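Local coordinates for protein leucyl-trna synthetase (Plasmodium falciparum, PDB 5FOC) that probably removes wrongly attached amino acids from tRNA, as the editing domain of the cytosolic leucyl-tRNA synthetase, the enzyme that joins leucine to its cognate tRNA, at residues Asn107-Glu112 with Asp211-Asn216; Glu145-Thr150 with Thr252-Cys257; Ile240-Thr245 with Glu270-Lys275; Pro301-Gly304 with Tyr310-Glu313. The protein carries 2 engineered substitutions. All coordinates share one frame; numbering follows the deposited sequence.

Contact 1 of 4, residues Asn107-Glu112 with Asp211-Asn216; sequences NKIWNE and DVFILN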
# COMPACT_ATOMS: atom_id res chain seq x y z
N ASN A 107 27.27 -6.17 2.00
CA ASN A 107 27.17 -7.55 1.55
C ASN A 107 25.98 -8.33 2.14
O ASN A 107 25.48 -9.28 1.51
CB ASN A 107 28.47 -8.31 1.88
CG ASN A 107 29.66 -7.89 1.03
OD1 ASN A 107 29.51 -7.22 0.01
ND2 ASN A 107 30.87 -8.27 1.47
N LYS A 108 25.54 -7.94 3.34
CA LYS A 108 24.39 -8.55 3.99
C LYS A 108 23.07 -8.07 3.37
O LYS A 108 22.13 -8.85 3.21
CB LYS A 108 24.41 -8.24 5.50
CG LYS A 108 23.35 -8.93 6.35
CD LYS A 108 23.45 -8.50 7.81
CE LYS A 108 22.75 -9.44 8.81
NZ LYS A 108 21.37 -9.85 8.43
N ILE A 109 23.01 -6.78 3.02
CA ILE A 109 21.76 -6.16 2.51
C ILE A 109 21.61 -6.52 1.03
O ILE A 109 20.52 -6.94 0.62
CB ILE A 109 21.70 -4.60 2.73
CG1 ILE A 109 21.74 -4.32 4.22
CG2 ILE A 109 20.42 -4.05 2.16
CD1 ILE A 109 22.16 -2.92 4.51
N TRP A 110 22.70 -6.38 0.25
CA TRP A 110 22.66 -6.64 -1.21
C TRP A 110 22.85 -8.12 -1.46
O TRP A 110 23.88 -8.56 -1.93
CB TRP A 110 23.69 -5.80 -1.94
CG TRP A 110 23.46 -4.27 -1.79
CD1 TRP A 110 22.49 -3.63 -1.05
CD2 TRP A 110 24.23 -3.25 -2.41
NE1 TRP A 110 22.63 -2.25 -1.16
CE2 TRP A 110 23.69 -1.99 -1.97
CE3 TRP A 110 25.34 -3.25 -3.26
CZ2 TRP A 110 24.20 -0.78 -2.42
CZ3 TRP A 110 25.86 -2.05 -3.66
CH2 TRP A 110 25.28 -0.82 -3.25
N ASN A 111 21.87 -8.88 -1.05
CA ASN A 111 22.01 -10.35 -0.90
C ASN A 111 20.64 -10.92 -0.97
O ASN A 111 19.74 -10.47 -0.30
CB ASN A 111 22.67 -10.64 0.46
CG ASN A 111 23.16 -12.05 0.62
OD1 ASN A 111 22.44 -13.00 0.39
ND2 ASN A 111 24.37 -12.18 1.10
N GLU A 112 20.43 -11.99 -1.72
CA GLU A 112 19.10 -12.59 -1.77
C GLU A 112 18.56 -12.96 -0.39
O GLU A 112 17.34 -12.85 -0.15
CB GLU A 112 19.16 -13.91 -2.61
CG GLU A 112 17.79 -14.42 -3.00
CD GLU A 112 17.84 -15.90 -3.41
OE1 GLU A 112 18.18 -16.71 -2.53
OE2 GLU A 112 17.57 -16.22 -4.58
N ASP A 211 19.34 11.21 7.73
CA ASP A 211 18.81 10.80 9.05
C ASP A 211 17.81 9.63 9.17
O ASP A 211 17.54 9.19 10.28
CB ASP A 211 18.12 11.98 9.68
CG ASP A 211 19.08 13.08 10.02
OD1 ASP A 211 20.30 12.80 10.20
OD2 ASP A 211 18.61 14.23 10.10
N VAL A 212 17.21 9.20 8.06
CA VAL A 212 16.53 7.91 7.97
C VAL A 212 17.48 7.02 7.13
O VAL A 212 18.12 7.49 6.17
CB VAL A 212 15.14 8.07 7.31
CG1 VAL A 212 14.49 6.75 6.99
CG2 VAL A 212 14.20 8.86 8.20
N PHE A 213 17.59 5.75 7.50
CA PHE A 213 18.41 4.79 6.72
C PHE A 213 17.66 4.34 5.49
O PHE A 213 16.64 3.68 5.64
CB PHE A 213 18.74 3.61 7.64
CG PHE A 213 19.67 2.57 7.07
CD1 PHE A 213 20.56 2.80 6.01
CD2 PHE A 213 19.66 1.34 7.66
CE1 PHE A 213 21.36 1.77 5.52
CE2 PHE A 213 20.47 0.30 7.18
CZ PHE A 213 21.33 0.53 6.13
N ILE A 214 18.12 4.73 4.30
CA ILE A 214 17.40 4.41 3.06
C ILE A 214 18.15 3.29 2.32
O ILE A 214 19.28 3.47 1.91
CB ILE A 214 17.23 5.61 2.12
CG1 ILE A 214 16.50 6.79 2.85
CG2 ILE A 214 16.45 5.24 0.86
CD1 ILE A 214 15.17 6.39 3.46
N LEU A 215 17.46 2.18 2.11
CA LEU A 215 18.03 1.10 1.35
C LEU A 215 17.97 1.29 -0.14
O LEU A 215 18.80 0.74 -0.86
CB LEU A 215 17.27 -0.16 1.69
CG LEU A 215 17.18 -0.58 3.16
CD1 LEU A 215 16.46 -1.92 3.30
CD2 LEU A 215 18.52 -0.63 3.85
N ASN A 216 16.93 1.95 -0.62
CA ASN A 216 16.73 2.23 -2.01
C ASN A 216 15.59 3.23 -2.19
O ASN A 216 14.78 3.45 -1.27
CB ASN A 216 16.41 0.90 -2.79
CG ASN A 216 17.12 0.81 -4.10
OD1 ASN A 216 17.44 1.80 -4.72
ND2 ASN A 216 17.39 -0.46 -4.53
O HOH W 1 21.13 -0.31 0.26
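Ile109, on the last turn of helix 103-109, points its side chain at Phe213 and Leu215, and the three together illustrate how a helix end can be seated on an irregular chain largely by apolar side chains, two aliphatic and one aromatic. Ile109 and Phe213 come at each other from opposite directions. The terminal methyl CD1 of Ile109 stops 3.9 Å from CZ of Phe213, meeting the ring at its edge and near its plane rather than over a face. Phe213 is delivered there by an extended first torsion, with CG anti to the backbone N (chi1 -175°), so that the far end of the ring leads. The other branch of the isoleucine, CG2, lies 4.3 Å from CD2 of Leu215. That same leucine methyl sits 3.8 Å above one face of the Phe213 ring, displaced toward its rim, so the leucine touches both partners.

Beside this apolar patch a single water bridges the segments. It accepts from NE1 of Trp110 at 2.8 Å, in the plane of the indole, and donates to O of Leu215. Trp110 itself centres an inverse gamma turn where the helix ends. The amide of Asn111 turns back to bond O of Asn107 through ND2 (3.1 Å, N-H...O 160°), while its OD1 caps N of Asp113 at the start of the next helix.

Ile176 of helix 172-178 also packs on Ile109, and Ile175 on Phe213. Trp110 rests on Ile29 of helix 18-35, and Leu215 reaches Leu149 and Leu151 of strand 146-152, which places the contact between these helices and the sheet.

Contact 2 of 4, residues Glu145-Thr150 with Thr252-Cys257; sequences EYYYLT and TGIVPC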
# COMPACT_ATOMS: atom_id res chain seq x y z
N GLU A 145 6.06 8.29 -9.36
CA GLU A 145 6.72 8.87 -8.18
C GLU A 145 7.65 7.84 -7.56
O GLU A 145 7.45 6.61 -7.70
CB GLU A 145 5.68 9.31 -7.16
CG GLU A 145 4.67 10.32 -7.72
CD GLU A 145 5.22 11.70 -7.99
OE1 GLU A 145 6.33 12.05 -7.55
OE2 GLU A 145 4.50 12.46 -8.66
N TYR A 146 8.66 8.34 -6.89
CA TYR A 146 9.59 7.55 -6.12
C TYR A 146 9.04 7.02 -4.80
O TYR A 146 8.36 7.70 -4.05
CB TYR A 146 10.85 8.35 -5.84
CG TYR A 146 11.75 8.51 -7.02
CD1 TYR A 146 12.45 7.42 -7.51
CD2 TYR A 146 11.95 9.74 -7.63
CE1 TYR A 146 13.29 7.55 -8.60
CE2 TYR A 146 12.81 9.89 -8.71
CZ TYR A 146 13.48 8.76 -9.18
OH TYR A 146 14.33 8.91 -10.22
N TYR A 147 9.37 5.77 -4.51
CA TYR A 147 9.09 5.20 -3.21
C TYR A 147 10.38 4.82 -2.53
O TYR A 147 11.35 4.42 -3.20
CB TYR A 147 8.09 4.02 -3.30
CG TYR A 147 6.72 4.49 -3.66
CD1 TYR A 147 6.38 4.78 -4.98
CD2 TYR A 147 5.76 4.76 -2.67
CE1 TYR A 147 5.13 5.25 -5.32
CE2 TYR A 147 4.51 5.19 -3.00
CZ TYR A 147 4.19 5.47 -4.31
OH TYR A 147 2.94 5.97 -4.64
N TYR A 148 10.39 4.88 -1.21
CA TYR A 148 11.57 4.62 -0.41
C TYR A 148 11.46 3.28 0.30
O TYR A 148 10.41 2.87 0.70
CB TYR A 148 11.75 5.78 0.63
CG TYR A 148 12.20 7.05 -0.05
CD1 TYR A 148 11.30 7.78 -0.84
CD2 TYR A 148 13.49 7.53 0.09
CE1 TYR A 148 11.69 8.96 -1.47
CE2 TYR A 148 13.88 8.74 -0.51
CZ TYR A 148 12.98 9.44 -1.30
OH TYR A 148 13.34 10.62 -1.91
N LEU A 149 12.61 2.62 0.43
CA LEU A 149 12.71 1.36 1.17
C LEU A 149 13.53 1.67 2.42
O LEU A 149 14.64 2.19 2.30
CB LEU A 149 13.45 0.25 0.34
CG LEU A 149 12.57 -0.38 -0.72
CD1 LEU A 149 12.09 0.55 -1.80
CD2 LEU A 149 13.42 -1.48 -1.33
N THR A 150 12.99 1.30 3.58
CA THR A 150 13.60 1.53 4.88
C THR A 150 13.18 0.44 5.89
O THR A 150 12.06 -0.11 5.81
CB THR A 150 13.22 2.93 5.43
OG1 THR A 150 14.15 3.24 6.46
CG2 THR A 150 11.84 2.94 5.96
N THR A 252 1.25 7.39 3.11
CA THR A 252 2.37 6.65 2.52
C THR A 252 2.36 6.49 0.99
O THR A 252 3.35 5.96 0.45
CB THR A 252 2.33 5.17 3.05
OG1 THR A 252 1.06 4.61 2.72
CG2 THR A 252 2.47 5.13 4.54
N GLY A 253 1.27 6.89 0.34
CA GLY A 253 1.21 7.00 -1.10
C GLY A 253 1.01 5.56 -1.65
O GLY A 253 1.21 5.40 -2.84
N ILE A 254 0.51 4.66 -0.83
CA ILE A 254 0.16 3.26 -1.29
C ILE A 254 -1.23 3.03 -0.73
O ILE A 254 -1.45 3.22 0.48
CB ILE A 254 1.12 2.25 -0.70
CG1 ILE A 254 2.53 2.57 -1.19
CG2 ILE A 254 0.70 0.83 -1.20
CD1 ILE A 254 3.68 2.10 -0.34
N VAL A 255 -2.17 2.65 -1.58
CA VAL A 255 -3.49 2.39 -1.10
C VAL A 255 -4.06 1.03 -1.51
O VAL A 255 -3.86 0.60 -2.63
CB VAL A 255 -4.45 3.50 -1.50
CG1 VAL A 255 -3.99 4.84 -0.89
CG2 VAL A 255 -4.58 3.64 -2.96
N PRO A 256 -4.79 0.41 -0.60
CA PRO A 256 -5.53 -0.81 -0.94
C PRO A 256 -6.59 -0.49 -1.95
O PRO A 256 -7.27 0.56 -1.84
CB PRO A 256 -6.12 -1.29 0.38
CG PRO A 256 -5.72 -0.28 1.41
CD PRO A 256 -4.94 0.79 0.82
N CYS A 257 -6.76 -1.32 -2.98
CA CYS A 257 -7.83 -1.23 -3.92
C CYS A 257 -8.95 -2.10 -3.36
O CYS A 257 -8.75 -3.32 -3.17
CB CYS A 257 -7.40 -1.76 -5.31
SG CYS A 257 -8.75 -1.79 -6.47
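Tyr147 and Gly253 have the nearest alpha carbons of the two segments, 8.4 Å apart, too far for backbone pairing, so strand 146-150 and the turn leading into strand 254-257 are joined by a side chain that spans the gap. The Tyr147 side chain leaves its strand toward Gly253, with CG anti to the carbonyl carbon (chi1 -70°). Its hydroxyl donates a short hydrogen bond to O of Gly253, 2.6 Å from OH. The donor approaches well off the line of the carbonyl, at a C=O...O angle of 140°, and is tilted 28° from the carbonyl plane. Asn142 bonds the same hydroxyl through its backbone N, so two partners grip this buried oxygen.

The ring is bordered by more of the turn. Carbonyl O of Thr252 lies in the ring plane, 3.7 Å from CE2 of Tyr147 and at the edge of the ring. Ile254 and the tyrosine run alongside each other, pointing contrary ways, and CG1 of Ile254 comes obliquely to within 3.7 Å of CE2 of Tyr147. Gly253 has a positive phi and presents its carbonyl to the tyrosine. Thr252 is fixed separately, its OG1 bonding O of Leu124.

Both strands belong to one mixed sheet, in which Tyr147 also packs on Ile141 of strand 138-141. The run Thr252-Pro256 resembles the glycine-containing signature that recurs in the editing domains of leucyl-, isoleucyl- and valyl-tRNA synthetases. The arrangement is consistent with the beta core of the editing domain, with a buried tyrosine holding the turn ahead of strand 254-257, which pairs with strand 138-141.

Contact 3 of 4, residues Ile240-Thr245 with Glu270-Lys275; sequences ILPMTT and EDIRKK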
# COMPACT_ATOMS: atom_id res chain seq x y z
N ILE A 240 -0.02 -5.29 -7.80
CA ILE A 240 0.19 -3.82 -7.75
C ILE A 240 -0.25 -3.22 -9.08
O ILE A 240 0.27 -3.59 -10.15
CB ILE A 240 1.62 -3.42 -7.41
CG1 ILE A 240 1.94 -3.91 -6.02
CG2 ILE A 240 1.78 -1.89 -7.46
CD1 ILE A 240 3.33 -3.67 -5.50
N LEU A 241 -1.14 -2.21 -9.03
CA LEU A 241 -1.62 -1.52 -10.19
C LEU A 241 -1.34 -0.01 -10.10
O LEU A 241 -1.25 0.48 -8.99
CB LEU A 241 -3.11 -1.71 -10.35
CG LEU A 241 -3.71 -3.10 -10.57
CD1 LEU A 241 -5.21 -2.98 -10.73
CD2 LEU A 241 -3.11 -3.71 -11.81
N PRO A 242 -1.21 0.66 -11.23
CA PRO A 242 -0.90 2.10 -11.21
C PRO A 242 -2.14 2.99 -11.04
O PRO A 242 -3.13 2.82 -11.71
CB PRO A 242 -0.26 2.33 -12.56
CG PRO A 242 -0.97 1.36 -13.45
CD PRO A 242 -1.16 0.12 -12.61
N MET A 243 -2.01 3.98 -10.13
CA MET A 243 -3.06 4.98 -9.92
C MET A 243 -2.35 6.31 -9.83
O MET A 243 -1.68 6.60 -8.84
CB MET A 243 -3.85 4.65 -8.67
CG MET A 243 -4.93 5.69 -8.30
SD MET A 243 -5.78 5.32 -6.73
CE MET A 243 -7.38 4.75 -7.26
N THR A 244 -2.43 7.10 -10.92
CA THR A 244 -1.69 8.37 -11.03
C THR A 244 -2.26 9.48 -10.17
O THR A 244 -1.60 10.50 -10.04
CB THR A 244 -1.62 8.88 -12.48
OG1 THR A 244 -2.95 9.11 -13.00
CG2 THR A 244 -0.87 7.88 -13.31
N THR A 245 -3.45 9.28 -9.61
CA THR A 245 -4.13 10.33 -8.80
C THR A 245 -3.71 10.25 -7.34
O THR A 245 -4.08 11.12 -6.56
CB THR A 245 -5.65 10.15 -8.85
OG1 THR A 245 -5.95 8.76 -8.58
CG2 THR A 245 -6.17 10.52 -10.19
N GLU A 270 -11.65 -0.08 -13.49
CA GLU A 270 -12.42 -0.05 -14.73
C GLU A 270 -11.64 0.58 -15.91
O GLU A 270 -11.71 0.08 -17.00
CB GLU A 270 -13.77 0.65 -14.50
CG GLU A 270 -14.65 0.85 -15.72
CD GLU A 270 -15.35 -0.40 -16.23
OE1 GLU A 270 -15.11 -1.52 -15.72
OE2 GLU A 270 -16.16 -0.24 -17.18
N ASP A 271 -10.87 1.65 -15.66
CA ASP A 271 -10.06 2.29 -16.72
C ASP A 271 -8.94 1.34 -17.15
O ASP A 271 -8.65 1.20 -18.34
CB ASP A 271 -9.46 3.63 -16.24
CG ASP A 271 -10.43 4.79 -16.36
OD1 ASP A 271 -11.50 4.68 -16.95
OD2 ASP A 271 -10.14 5.85 -15.77
N ILE A 272 -8.33 0.67 -16.18
CA ILE A 272 -7.28 -0.31 -16.50
C ILE A 272 -7.81 -1.43 -17.36
O ILE A 272 -7.19 -1.82 -18.37
CB ILE A 272 -6.60 -0.82 -15.21
CG1 ILE A 272 -5.81 0.33 -14.57
CG2 ILE A 272 -5.62 -1.96 -15.50
CD1 ILE A 272 -5.30 0.06 -13.18
N ARG A 273 -8.96 -1.96 -16.97
CA ARG A 273 -9.61 -3.04 -17.70
C ARG A 273 -9.98 -2.58 -19.11
O ARG A 273 -9.66 -3.24 -20.09
CB ARG A 273 -10.85 -3.52 -16.97
CG ARG A 273 -10.51 -4.32 -15.74
CD ARG A 273 -11.73 -4.71 -14.96
NE ARG A 273 -11.39 -5.68 -13.95
CZ ARG A 273 -12.14 -6.04 -12.90
NH1 ARG A 273 -13.30 -5.47 -12.66
NH2 ARG A 273 -11.69 -6.96 -12.06
N LYS A 274 -10.61 -1.44 -19.21
CA LYS A 274 -11.03 -0.87 -20.49
C LYS A 274 -9.85 -0.60 -21.45
O LYS A 274 -9.99 -0.76 -22.64
CB LYS A 274 -11.75 0.45 -20.18
CG LYS A 274 -12.32 1.22 -21.34
CD LYS A 274 -13.01 2.50 -20.85
CE LYS A 274 -14.20 2.24 -19.92
NZ LYS A 274 -14.86 3.54 -19.62
N LYS A 275 -8.71 -0.18 -20.90
CA LYS A 275 -7.55 0.18 -21.71
C LYS A 275 -6.45 -0.82 -21.45
O LYS A 275 -5.28 -0.47 -21.37
CB LYS A 275 -7.13 1.62 -21.41
CG LYS A 275 -8.31 2.60 -21.44
CD LYS A 275 -7.93 4.05 -21.18
CE LYS A 275 -8.10 4.90 -22.44
NZ LYS A 275 -7.83 6.36 -22.23
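Leu241 begins the contact with Ile272, an example of alpha/beta packing in which helix 263-274 lies against strand 238-242 of the large mixed sheet. The backbone of Leu241 is paired with Thr139 and Ile141 of strand 138-141, and its side chain is directed at the helix. There CG stands anti to the carbonyl carbon (chi1 -62°), and CD1 of Leu241 reaches CD1 of Ile272 at 3.9 Å. The root of the leucine takes part too, its CB being 4.0 Å from the same methyl. The two side chains cross at a slant, so the isoleucine tip touches the leucine at both its base and its end.

Pro242 follows and adds the rigid wall of its ring: CD lies 4.2 Å from CD1 of Ile272. Tyr279 of helix 276-282 packs on both of these residues. At Met243 the strand has ended, and the long thioether side chain makes no contact with the 270-275 segment. Thr244 leaves the apolar region: its OG1 bonds the hydroxyl of Tyr320, and Asp271 of the helix bonds the backbone N of that same tyrosine through OD2. The two segments thus share a polar partner beyond their common hydrophobic surface.

The contacts across these two segments converge on CD1 of Ile272. The isoleucine holds its CG1 arm extended (chi2 169°), which carries CD1 far from the helix backbone and into the angle between Leu241 and Pro242, where it also comes to 3.8 Å from the carbonyl O of Pro242.

Contact 4 of 4, residues Pro301-Gly304 with Tyr310-Glu313; sequences PEIG and YYYE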
# COMPACT_ATOMS: atom_id res chain seq x y z
N PRO A 301 -28.60 0.78 2.99
CA PRO A 301 -30.04 0.53 2.89
C PRO A 301 -30.59 1.08 1.57
O PRO A 301 -30.15 2.12 1.10
CB PRO A 301 -30.61 1.30 4.09
CG PRO A 301 -29.47 1.48 5.01
CD PRO A 301 -28.27 1.64 4.14
N GLU A 302 -31.46 0.32 0.91
CA GLU A 302 -32.09 0.75 -0.36
C GLU A 302 -31.17 0.81 -1.58
O GLU A 302 -31.67 1.00 -2.69
CB GLU A 302 -32.86 2.07 -0.20
CG GLU A 302 -33.72 2.14 1.07
CD GLU A 302 -35.11 2.72 0.88
OE1 GLU A 302 -35.67 2.68 -0.24
OE2 GLU A 302 -35.67 3.20 1.89
N ILE A 303 -29.86 0.63 -1.39
CA ILE A 303 -28.87 0.59 -2.48
C ILE A 303 -28.35 -0.84 -2.62
O ILE A 303 -28.34 -1.40 -3.72
CB ILE A 303 -27.70 1.56 -2.18
CG1 ILE A 303 -28.22 2.97 -1.84
CG2 ILE A 303 -26.72 1.63 -3.34
CD1 ILE A 303 -29.13 3.59 -2.89
N GLY A 304 -27.95 -1.44 -1.50
CA GLY A 304 -27.34 -2.78 -1.46
C GLY A 304 -25.83 -2.66 -1.31
O GLY A 304 -25.30 -1.63 -0.83
N TYR A 310 -22.14 1.38 -7.84
CA TYR A 310 -23.43 2.10 -7.83
C TYR A 310 -23.24 3.63 -8.01
O TYR A 310 -23.91 4.22 -8.83
CB TYR A 310 -24.23 1.81 -6.55
CG TYR A 310 -25.56 2.50 -6.52
CD1 TYR A 310 -26.70 1.90 -7.06
CD2 TYR A 310 -25.70 3.77 -5.94
CE1 TYR A 310 -27.93 2.55 -7.05
CE2 TYR A 310 -26.92 4.41 -5.91
CZ TYR A 310 -28.03 3.80 -6.47
OH TYR A 310 -29.24 4.45 -6.41
N TYR A 311 -22.33 4.23 -7.25
CA TYR A 311 -22.07 5.70 -7.37
C TYR A 311 -21.25 6.09 -8.61
O TYR A 311 -21.44 7.18 -9.15
CB TYR A 311 -21.50 6.29 -6.08
CG TYR A 311 -22.60 6.34 -5.05
CD1 TYR A 311 -23.59 7.35 -5.08
CD2 TYR A 311 -22.74 5.34 -4.09
CE1 TYR A 311 -24.65 7.38 -4.16
CE2 TYR A 311 -23.78 5.37 -3.14
CZ TYR A 311 -24.74 6.38 -3.19
OH TYR A 311 -25.78 6.40 -2.25
N TYR A 312 -20.35 5.21 -9.05
CA TYR A 312 -19.68 5.38 -10.34
C TYR A 312 -20.72 5.59 -11.45
O TYR A 312 -20.65 6.56 -12.21
CB TYR A 312 -18.84 4.15 -10.64
CG TYR A 312 -18.07 4.19 -11.92
CD1 TYR A 312 -16.88 4.91 -12.02
CD2 TYR A 312 -18.52 3.47 -13.04
CE1 TYR A 312 -16.15 4.94 -13.20
CE2 TYR A 312 -17.79 3.49 -14.24
CZ TYR A 312 -16.61 4.22 -14.30
OH TYR A 312 -15.89 4.24 -15.45
N GLU A 313 -21.70 4.70 -11.50
CA GLU A 313 -22.74 4.72 -12.54
C GLU A 313 -23.75 5.84 -12.39
O GLU A 313 -24.07 6.52 -13.36
CB GLU A 313 -23.49 3.40 -12.57
CG GLU A 313 -22.62 2.22 -13.02
CD GLU A 313 -23.37 0.91 -12.92
OE1 GLU A 313 -24.37 0.86 -12.16
OE2 GLU A 313 -22.96 -0.08 -13.61
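Ile303 lies over the ring of Tyr310 in a CH-pi contact, formed where a classic beta bulge at Ile303-Gly304 precedes helix 307-314. The principle it illustrates is that side-chain torsions decide which of an isoleucine's branches takes the aromatic face. In Ile303, CG2 is anti to the backbone N, and this methyl stands over the middle of the ring, 3.5 Å from the centroid of Tyr310 and only 13° off the ring normal. The second torsion folds CD1 back (chi2 -55°) instead of extending it. That bend brings CD1 across the outer end of the same ring, 3.6 Å from OH of Tyr310 and 3.8 Å from its CE2. One short side chain therefore covers the tyrosine from its ring centre to its hydroxyl.

Tyr310 answers with an extended conformation, CG anti to the backbone N (chi1 -179°), which throws the ring out from the helix to cross the isoleucine at about a right angle. In Tyr311, CG is instead anti to the carbonyl carbon, beside the backbone N. The two rings meet edge against face, CD2 of Tyr310 standing 3.7 Å above the centre of the Tyr311 ring.

Tyr311 is the more buried tyrosine, packing on Leu332 and Lys335 of helix 325-339, whereas Tyr312 reaches helix 263-274. Ile303 and the tyrosines at 310 and 311 thus join the loop to helix 307-314 near the outside of the domain. At the margin of this group, CG1 of Ile303 approaches OH of Tyr311 at 4.2 Å.

Contact 2 lies deepest, its centre about 6 Å from the centre of the chain, and alone depends on a direct hydrogen bond between its segments. Contacts 1 and 3 are also buried but further out, and both seat a helix by apolar side chains, contact 1 adding a bridging water. Contact 4 is only partly buried and relies on a methyl over an aromatic face. Neighbours share elements: Phe213 O and Leu215 N probably hydrogen-bond to Thr150 OG1 and Leu149 O, coupling contacts 1 and 2; strands 238-242 and 254-257 bring contacts 2 and 3 to one sheet; Glu270 touches Tyr312 between contacts 3 and 4. Contacts 1 and 4 lie on opposite sides of the centre.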